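Local structure of beta-ketoacyl-[acyl-carrier-protein] synthase III (Pseudomonas aeruginosa, 2X3E) at residues G54-L65 against R93-V101; E174-D185 against L314-K325. The protein probably catalyses the first condensation of fatty acid synthesis, joining an acetyl group from acetyl-CoA to malonyl-ACP to give acetoacetyl-ACP, and works as a homodimer. The protein carries 1 engineered substitution. All blocks are in the same frame, centred on the assembly; numbering follows the deposited sequence.

Interaction 1 of 2, residues G54-L65 against R93-V101; sequences GDLALRAASAAL and RVAARLGLV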
# COMPACT_ATOMS: atom_id res chain seq x y z
N GLY A 54 -13.16 2.00 5.81
CA GLY A 54 -13.86 1.37 4.69
C GLY A 54 -15.23 2.00 4.44
O GLY A 54 -15.57 2.31 3.30
N ASP A 55 -15.99 2.19 5.52
CA ASP A 55 -17.30 2.83 5.45
C ASP A 55 -17.22 4.25 4.86
O ASP A 55 -18.02 4.61 4.00
CB ASP A 55 -17.94 2.91 6.84
CG ASP A 55 -18.23 1.55 7.45
OD1 ASP A 55 -18.81 0.67 6.77
OD2 ASP A 55 -17.89 1.36 8.64
N LEU A 56 -16.25 5.04 5.32
CA LEU A 56 -16.09 6.42 4.84
C LEU A 56 -15.66 6.43 3.38
O LEU A 56 -16.14 7.23 2.57
CB LEU A 56 -15.06 7.19 5.67
CG LEU A 56 -15.25 7.28 7.19
CD1 LEU A 56 -14.29 8.33 7.77
CD2 LEU A 56 -16.69 7.61 7.57
N ALA A 57 -14.74 5.53 3.05
CA ALA A 57 -14.22 5.41 1.69
C ALA A 57 -15.33 5.04 0.70
O ALA A 57 -15.36 5.54 -0.43
CB ALA A 57 -13.09 4.38 1.64
N LEU A 58 -16.24 4.18 1.13
CA LEU A 58 -17.35 3.74 0.29
C LEU A 58 -18.23 4.92 -0.11
O LEU A 58 -18.56 5.07 -1.29
CB LEU A 58 -18.17 2.68 1.03
CG LEU A 58 -19.31 2.00 0.30
CD1 LEU A 58 -18.82 1.27 -0.95
CD2 LEU A 58 -20.00 1.03 1.25
N ARG A 59 -18.57 5.77 0.85
CA ARG A 59 -19.40 6.93 0.58
C ARG A 59 -18.69 7.94 -0.33
O ARG A 59 -19.30 8.47 -1.26
CB ARG A 59 -19.85 7.61 1.88
CG ARG A 59 -20.88 6.82 2.70
CD ARG A 59 -22.22 6.65 1.97
NE ARG A 59 -22.86 7.92 1.66
CZ ARG A 59 -23.64 8.61 2.50
NH1 ARG A 59 -23.88 8.16 3.72
NH2 ARG A 59 -24.16 9.77 2.11
N ALA A 60 -17.41 8.19 -0.06
CA ALA A 60 -16.64 9.13 -0.90
C ALA A 60 -16.51 8.64 -2.34
O ALA A 60 -16.65 9.42 -3.28
CB ALA A 60 -15.26 9.39 -0.31
N ALA A 61 -16.24 7.35 -2.49
CA ALA A 61 -16.05 6.73 -3.80
C ALA A 61 -17.34 6.71 -4.62
O ALA A 61 -17.30 6.97 -5.83
CB ALA A 61 -15.50 5.31 -3.64
N SER A 62 -18.47 6.41 -3.99
CA SER A 62 -19.76 6.44 -4.69
C SER A 62 -20.04 7.84 -5.22
O SER A 62 -20.47 7.99 -6.36
CB SER A 62 -20.91 5.99 -3.78
OG SER A 62 -20.74 4.65 -3.34
N ALA A 63 -19.79 8.86 -4.40
CA ALA A 63 -19.98 10.25 -4.81
C ALA A 63 -19.02 10.63 -5.94
O ALA A 63 -19.41 11.35 -6.87
CB ALA A 63 -19.80 11.20 -3.62
N ALA A 64 -17.79 10.14 -5.86
CA ALA A 64 -16.78 10.41 -6.89
C ALA A 64 -17.16 9.81 -8.24
O ALA A 64 -16.93 10.42 -9.28
CB ALA A 64 -15.42 9.91 -6.44
N LEU A 65 -17.75 8.61 -8.22
CA LEU A 65 -18.20 7.94 -9.45
C LEU A 65 -19.35 8.71 -10.10
O LEU A 65 -19.40 8.83 -11.33
CB LEU A 65 -18.64 6.50 -9.16
CG LEU A 65 -17.52 5.51 -8.83
CD1 LEU A 65 -18.11 4.23 -8.26
CD2 LEU A 65 -16.66 5.22 -10.05
N ARG A 93 -12.72 -4.84 -0.18
CA ARG A 93 -14.08 -4.76 0.38
C ARG A 93 -14.81 -3.52 -0.14
O ARG A 93 -15.97 -3.60 -0.52
CB ARG A 93 -14.07 -4.76 1.91
CG ARG A 93 -15.48 -4.84 2.53
CD ARG A 93 -15.46 -4.85 4.06
NE ARG A 93 -16.81 -4.98 4.59
CZ ARG A 93 -17.11 -5.13 5.88
NH1 ARG A 93 -16.14 -5.16 6.79
NH2 ARG A 93 -18.37 -5.24 6.27
N VAL A 94 -14.12 -2.39 -0.16
CA VAL A 94 -14.71 -1.16 -0.66
C VAL A 94 -15.10 -1.30 -2.14
O VAL A 94 -16.22 -0.96 -2.53
CB VAL A 94 -13.76 0.04 -0.45
CG1 VAL A 94 -14.31 1.29 -1.14
CG2 VAL A 94 -13.55 0.29 1.05
N ALA A 95 -14.19 -1.83 -2.96
CA ALA A 95 -14.47 -2.06 -4.38
C ALA A 95 -15.73 -2.92 -4.54
O ALA A 95 -16.64 -2.56 -5.29
CB ALA A 95 -13.27 -2.71 -5.07
N ALA A 96 -15.80 -4.02 -3.79
CA ALA A 96 -16.96 -4.91 -3.85
C ALA A 96 -18.25 -4.19 -3.48
O ALA A 96 -19.27 -4.35 -4.16
CB ALA A 96 -16.76 -6.11 -2.93
N ARG A 97 -18.20 -3.38 -2.42
CA ARG A 97 -19.38 -2.64 -1.96
C ARG A 97 -19.79 -1.49 -2.89
O ARG A 97 -20.90 -0.98 -2.78
CB ARG A 97 -19.17 -2.13 -0.52
CG ARG A 97 -19.21 -3.25 0.51
CD ARG A 97 -19.33 -2.73 1.93
NE ARG A 97 -20.59 -2.01 2.16
CZ ARG A 97 -21.11 -1.74 3.35
NH1 ARG A 97 -20.51 -2.15 4.47
NH2 ARG A 97 -22.26 -1.07 3.43
N LEU A 98 -18.90 -1.10 -3.80
CA LEU A 98 -19.22 -0.15 -4.87
C LEU A 98 -19.80 -0.83 -6.11
O LEU A 98 -20.07 -0.16 -7.11
CB LEU A 98 -17.97 0.61 -5.30
CG LEU A 98 -17.42 1.62 -4.30
CD1 LEU A 98 -16.03 2.03 -4.73
CD2 LEU A 98 -18.36 2.82 -4.19
N GLY A 99 -19.97 -2.15 -6.05
CA GLY A 99 -20.41 -2.94 -7.20
C GLY A 99 -19.28 -3.26 -8.16
O GLY A 99 -19.53 -3.63 -9.31
N LEU A 100 -18.03 -3.12 -7.68
CA LEU A 100 -16.85 -3.27 -8.54
C LEU A 100 -16.00 -4.49 -8.19
O LEU A 100 -14.77 -4.45 -8.27
CB LEU A 100 -16.00 -2.00 -8.49
CG LEU A 100 -16.73 -0.68 -8.75
CD1 LEU A 100 -15.77 0.48 -8.63
CD2 LEU A 100 -17.43 -0.68 -10.12
N VAL A 101 -16.66 -5.58 -7.82
CA VAL A 101 -15.99 -6.88 -7.68
C VAL A 101 -15.21 -7.17 -8.96
O VAL A 101 -15.70 -6.90 -10.05
CB VAL A 101 -17.01 -8.01 -7.46
CG1 VAL A 101 -17.99 -8.09 -8.62
CG2 VAL A 101 -16.29 -9.34 -7.28
O HOH W 1 -21.69 1.87 -3.08

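Interaction 2 of 2, residues E174-D185 against L314-K325; sequences EGALLAFDLGSD and LTWGSVALRWPK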
# COMPACT_ATOMS: atom_id res chain seq x y z
N GLU A 174 -6.87 19.26 -19.55
CA GLU A 174 -7.02 19.72 -18.18
C GLU A 174 -7.21 18.50 -17.30
O GLU A 174 -7.96 17.59 -17.66
CB GLU A 174 -8.25 20.62 -18.03
CG GLU A 174 -8.12 21.98 -18.68
CD GLU A 174 -9.39 22.79 -18.59
OE1 GLU A 174 -10.45 22.25 -18.20
OE2 GLU A 174 -9.35 23.99 -18.93
N GLY A 175 -6.52 18.47 -16.17
CA GLY A 175 -6.67 17.40 -15.19
C GLY A 175 -5.61 16.32 -15.28
O GLY A 175 -5.51 15.47 -14.39
N ALA A 176 -4.82 16.34 -16.35
CA ALA A 176 -3.71 15.41 -16.48
C ALA A 176 -2.66 15.71 -15.42
O ALA A 176 -2.32 16.87 -15.17
CB ALA A 176 -3.09 15.51 -17.87
N LEU A 177 -2.15 14.66 -14.79
CA LEU A 177 -1.11 14.81 -13.78
C LEU A 177 0.20 15.10 -14.53
O LEU A 177 0.65 14.27 -15.31
CB LEU A 177 -0.99 13.54 -12.94
CG LEU A 177 -2.27 13.04 -12.27
CD1 LEU A 177 -1.97 11.78 -11.47
CD2 LEU A 177 -2.92 14.10 -11.40
N LEU A 178 0.78 16.27 -14.29
CA LEU A 178 1.87 16.80 -15.13
C LEU A 178 3.30 16.47 -14.70
O LEU A 178 4.19 16.25 -15.54
CB LEU A 178 1.74 18.32 -15.24
CG LEU A 178 0.49 18.82 -15.96
CD1 LEU A 178 0.45 20.34 -15.93
CD2 LEU A 178 0.44 18.29 -17.39
N ALA A 179 3.55 16.50 -13.40
CA ALA A 179 4.88 16.27 -12.85
C ALA A 179 4.73 15.86 -11.39
O ALA A 179 3.82 16.32 -10.73
CB ALA A 179 5.72 17.52 -12.96
N PHE A 180 5.63 14.99 -10.92
CA PHE A 180 5.65 14.56 -9.53
C PHE A 180 6.98 14.87 -8.86
O PHE A 180 8.03 14.93 -9.52
CB PHE A 180 5.43 13.05 -9.42
CG PHE A 180 4.02 12.61 -9.60
CD1 PHE A 180 3.19 12.44 -8.50
CD2 PHE A 180 3.52 12.32 -10.85
CE1 PHE A 180 1.88 12.00 -8.65
CE2 PHE A 180 2.21 11.89 -11.01
CZ PHE A 180 1.40 11.73 -9.92
N ASP A 181 6.91 15.09 -7.55
CA ASP A 181 8.06 15.03 -6.66
C ASP A 181 7.68 14.07 -5.56
O ASP A 181 6.63 14.22 -4.96
CB ASP A 181 8.36 16.40 -6.04
CG ASP A 181 9.53 16.34 -5.07
OD1 ASP A 181 10.67 16.07 -5.52
OD2 ASP A 181 9.32 16.55 -3.86
N LEU A 182 8.52 13.06 -5.31
CA LEU A 182 8.23 12.05 -4.29
C LEU A 182 9.50 11.65 -3.56
O LEU A 182 10.53 11.39 -4.20
CB LEU A 182 7.61 10.80 -4.91
CG LEU A 182 6.30 10.95 -5.69
CD1 LEU A 182 6.12 9.77 -6.64
CD2 LEU A 182 5.12 11.07 -4.73
N GLY A 183 9.44 11.61 -2.23
CA GLY A 183 10.59 11.24 -1.43
C GLY A 183 10.24 10.71 -0.05
O GLY A 183 9.06 10.57 0.32
N SER A 184 11.28 10.40 0.70
CA SER A 184 11.15 9.89 2.05
C SER A 184 12.45 10.10 2.81
O SER A 184 13.52 10.25 2.21
CB SER A 184 10.79 8.40 2.03
OG SER A 184 11.89 7.59 1.63
N ASP A 185 12.35 10.13 4.14
CA ASP A 185 13.52 10.14 5.00
C ASP A 185 13.24 9.20 6.17
O ASP A 185 12.73 9.61 7.21
CB ASP A 185 13.83 11.56 5.51
CG ASP A 185 15.04 11.59 6.43
OD1 ASP A 185 15.69 10.53 6.58
OD2 ASP A 185 15.34 12.66 7.00
N LEU A 314 9.81 9.41 7.44
CA LEU A 314 9.05 10.54 6.91
C LEU A 314 8.82 10.37 5.41
O LEU A 314 9.59 9.69 4.73
CB LEU A 314 9.81 11.85 7.15
CG LEU A 314 10.11 12.20 8.61
CD1 LEU A 314 10.92 13.50 8.71
CD2 LEU A 314 8.83 12.31 9.41
N THR A 315 7.77 11.02 4.92
CA THR A 315 7.43 11.05 3.50
C THR A 315 7.06 12.47 3.08
O THR A 315 6.65 13.28 3.90
CB THR A 315 6.20 10.16 3.19
OG1 THR A 315 5.13 10.47 4.09
CG2 THR A 315 6.57 8.69 3.30
N TRP A 316 7.20 12.74 1.78
CA TRP A 316 6.73 13.99 1.21
C TRP A 316 6.54 13.81 -0.28
O TRP A 316 7.03 12.84 -0.89
CB TRP A 316 7.73 15.12 1.45
CG TRP A 316 9.05 14.87 0.79
CD1 TRP A 316 9.36 15.07 -0.52
CD2 TRP A 316 10.22 14.32 1.40
NE1 TRP A 316 10.66 14.68 -0.77
CE2 TRP A 316 11.21 14.22 0.40
CE3 TRP A 316 10.52 13.90 2.70
CZ2 TRP A 316 12.49 13.72 0.67
CZ3 TRP A 316 11.79 13.40 2.96
CH2 TRP A 316 12.76 13.32 1.95
N GLY A 317 5.84 14.76 -0.88
CA GLY A 317 5.72 14.81 -2.33
C GLY A 317 4.74 15.85 -2.81
O GLY A 317 3.93 16.36 -2.03
N SER A 318 4.83 16.17 -4.10
CA SER A 318 3.88 17.09 -4.72
C SER A 318 3.56 16.63 -6.14
O SER A 318 4.31 15.86 -6.74
CB SER A 318 4.44 18.51 -4.75
OG SER A 318 4.90 18.91 -3.47
N VAL A 319 2.43 17.12 -6.64
CA VAL A 319 1.97 16.84 -8.00
C VAL A 319 1.41 18.13 -8.60
O VAL A 319 0.67 18.84 -7.92
CB VAL A 319 0.82 15.81 -8.01
CG1 VAL A 319 0.55 15.34 -9.44
CG2 VAL A 319 1.15 14.64 -7.11
N ALA A 320 1.76 18.42 -9.85
CA ALA A 320 1.22 19.57 -10.57
C ALA A 320 0.17 19.10 -11.56
O ALA A 320 0.34 18.06 -12.19
CB ALA A 320 2.32 20.31 -11.31
N LEU A 321 -0.91 19.86 -11.69
CA LEU A 321 -1.93 19.63 -12.71
C LEU A 321 -2.68 20.93 -12.97
O LEU A 321 -2.63 21.85 -12.16
CB LEU A 321 -2.91 18.54 -12.27
CG LEU A 321 -3.89 18.86 -11.13
CD1 LEU A 321 -5.01 17.81 -11.07
CD2 LEU A 321 -3.18 18.96 -9.77
N ARG A 322 -3.35 21.01 -14.11
CA ARG A 322 -4.33 22.07 -14.33
C ARG A 322 -5.69 21.51 -13.94
O ARG A 322 -6.02 20.39 -14.31
CB ARG A 322 -4.32 22.57 -15.77
CG ARG A 322 -3.03 23.33 -16.13
CD ARG A 322 -3.07 23.88 -17.55
NE ARG A 322 -3.35 22.82 -18.52
CZ ARG A 322 -4.36 22.81 -19.40
NH1 ARG A 322 -5.22 23.82 -19.49
NH2 ARG A 322 -4.49 21.77 -20.22
N TRP A 323 -6.45 22.28 -13.17
CA TRP A 323 -7.70 21.76 -12.59
C TRP A 323 -8.75 21.65 -13.68
O TRP A 323 -8.97 22.60 -14.43
CB TRP A 323 -8.19 22.67 -11.45
CG TRP A 323 -9.43 22.14 -10.78
CD1 TRP A 323 -10.69 22.65 -10.84
CD2 TRP A 323 -9.51 20.96 -9.96
NE1 TRP A 323 -11.55 21.88 -10.11
CE2 TRP A 323 -10.86 20.83 -9.55
CE3 TRP A 323 -8.59 20.01 -9.54
CZ2 TRP A 323 -11.29 19.79 -8.74
CZ3 TRP A 323 -9.02 18.97 -8.72
CH2 TRP A 323 -10.37 18.87 -8.34
N PRO A 324 -9.40 20.47 -13.80
CA PRO A 324 -10.39 20.25 -14.83
C PRO A 324 -11.78 20.70 -14.40
O PRO A 324 -11.99 21.06 -13.23
CB PRO A 324 -10.37 18.74 -15.01
CG PRO A 324 -10.08 18.22 -13.65
CD PRO A 324 -9.22 19.25 -12.97
N LYS A 325 -12.72 20.67 -15.33
CA LYS A 325 -14.11 20.98 -15.03
C LYS A 325 -14.76 19.78 -14.34
O LYS A 325 -15.04 18.77 -14.99
CB LYS A 325 -14.87 21.33 -16.32
CG LYS A 325 -14.28 22.52 -17.07
CD LYS A 325 -14.91 22.69 -18.45
CE LYS A 325 -14.25 23.83 -19.22
NZ LYS A 325 -12.80 23.59 -19.47
O HOH W 2 -12.05 19.70 -17.96
O HOH W 3 -10.86 25.97 -19.23
O HOH W 4 -3.33 19.06 -16.24
O HOH W 5 11.95 14.55 -3.34

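Interaction 1 of 2, residues G54-L65 against R93-V101
Leu58 reaches across from helix 53-68 and lies nearly at right angles to the side chain of Arg97. Its CG stands anti to the backbone N (chi1 -175°), which carries the two methyls over to the other helix. CD2 sits over one face of the guanidinium, 3.2 Å from Arg97 NE. The other methyl packs against Arg97 CB, and Leu58 CD1 also lies 3.6 Å from Leu98 CD2. Arginine suits this exposed position because its flat cation can cover a leucine and still face water. Asp55 OD1 approaches Arg97 NH1 to 4.0 Å, but well out of the guanidinium plane, so the attraction is one of charge alone; the firmer partner of this carboxylate is the backbone N of Gly52.

Leu98 spreads its branches over the next turn: CD1 presses on Ala61 CB at 3.5 Å, a tight fit that a small residue permits, and CD2 turns toward Ser62 and Leu65. Val94 CG2 packs 3.6 Å from Gly54 O and reaches Ala57 CB.

The axes of segments 54-65 and 93-97 come within 9.4 Å and cross at -45°, and the second helix ends in a Schellman motif at Gly99, whose positive phi glycine tolerates easily. Both helices lie on the five-stranded sheet, with Ala57 and Val94 meeting Leu78 of strand 75-79, and Ala61 and Leu98 meeting Leu135 of strand 133-140.

Interaction 2 of 2, residues E174-D185 against L314-K325
Glu174 and Lys325 form a salt bridge at the open end of this strand pair, Lys325 NZ giving a hydrogen bond of 3.0 Å to the syn side of Glu174 OE1, tilted 27° from the carboxylate plane. Water 2 ties the same oxygen to Lys325 N, and the Arg322 guanidinium lays one face over Glu174 CA.

From there the antiparallel ladder runs inward. Asp181 N donates to Ser318 O at 2.8 Å and 169°, and Gly183 and Trp316 exchange a pair of bonds, Gly183 N reaching Trp316 O at 3.0 Å. Beyond the strands, Asp185 and Leu314 are joined by two more.

Trp316 takes chi1 of 63°, which folds the indole back across the neighbouring strand. Gly183 CA makes a CH-pi contact 3.8 Å from the centroid of the five-membered ring; having no side chain, glycine lets the ring lie flat on the backbone. Asp181 OD2 comes to the indole edge, and water 5 bridges Asp181 OD1 to Trp316 NE1. On the other face of the sheet, Leu177 CD2 packs 4.3 Å from Leu321 CD1, and in one of two Val319 conformers CG1 lies over the Phe180 ring.

Asp181, buried on the Trp316 face, also forms salt bridges with Arg232 and Arg236 and a hydrogen bond with Ser229, so it is probably held ionised. Ala179 N is buried without a partner. The contact thus combines a solvent-facing ion pair with a charge network inside, and strand 315-322 carries Thr315 to within about 6 Å, side chain to side chain, of Ala112, the engineered residue at the predicted active-site position.

How the interactions relate
Following the chain from its N terminus, interaction 1 closes first, a short loop of 27 residues that includes strand 75-79 and joins two helices lying on the N-terminal sheet. Interaction 2 opens later and closes over 128 residues, pairing strand 177-184 with strand 315-322 in the second, C-terminal sheet; the start of segment 174-185 also bonds to strand 5-14, which ties the two sheets. The two interactions neither nest nor cross but follow in series, their centres about 24 Å apart and their nearest atoms about 10 Å. Both border the second subunit: Ala96 packs on its Gly186, and Ser184 OG bonds to its Ala103 O.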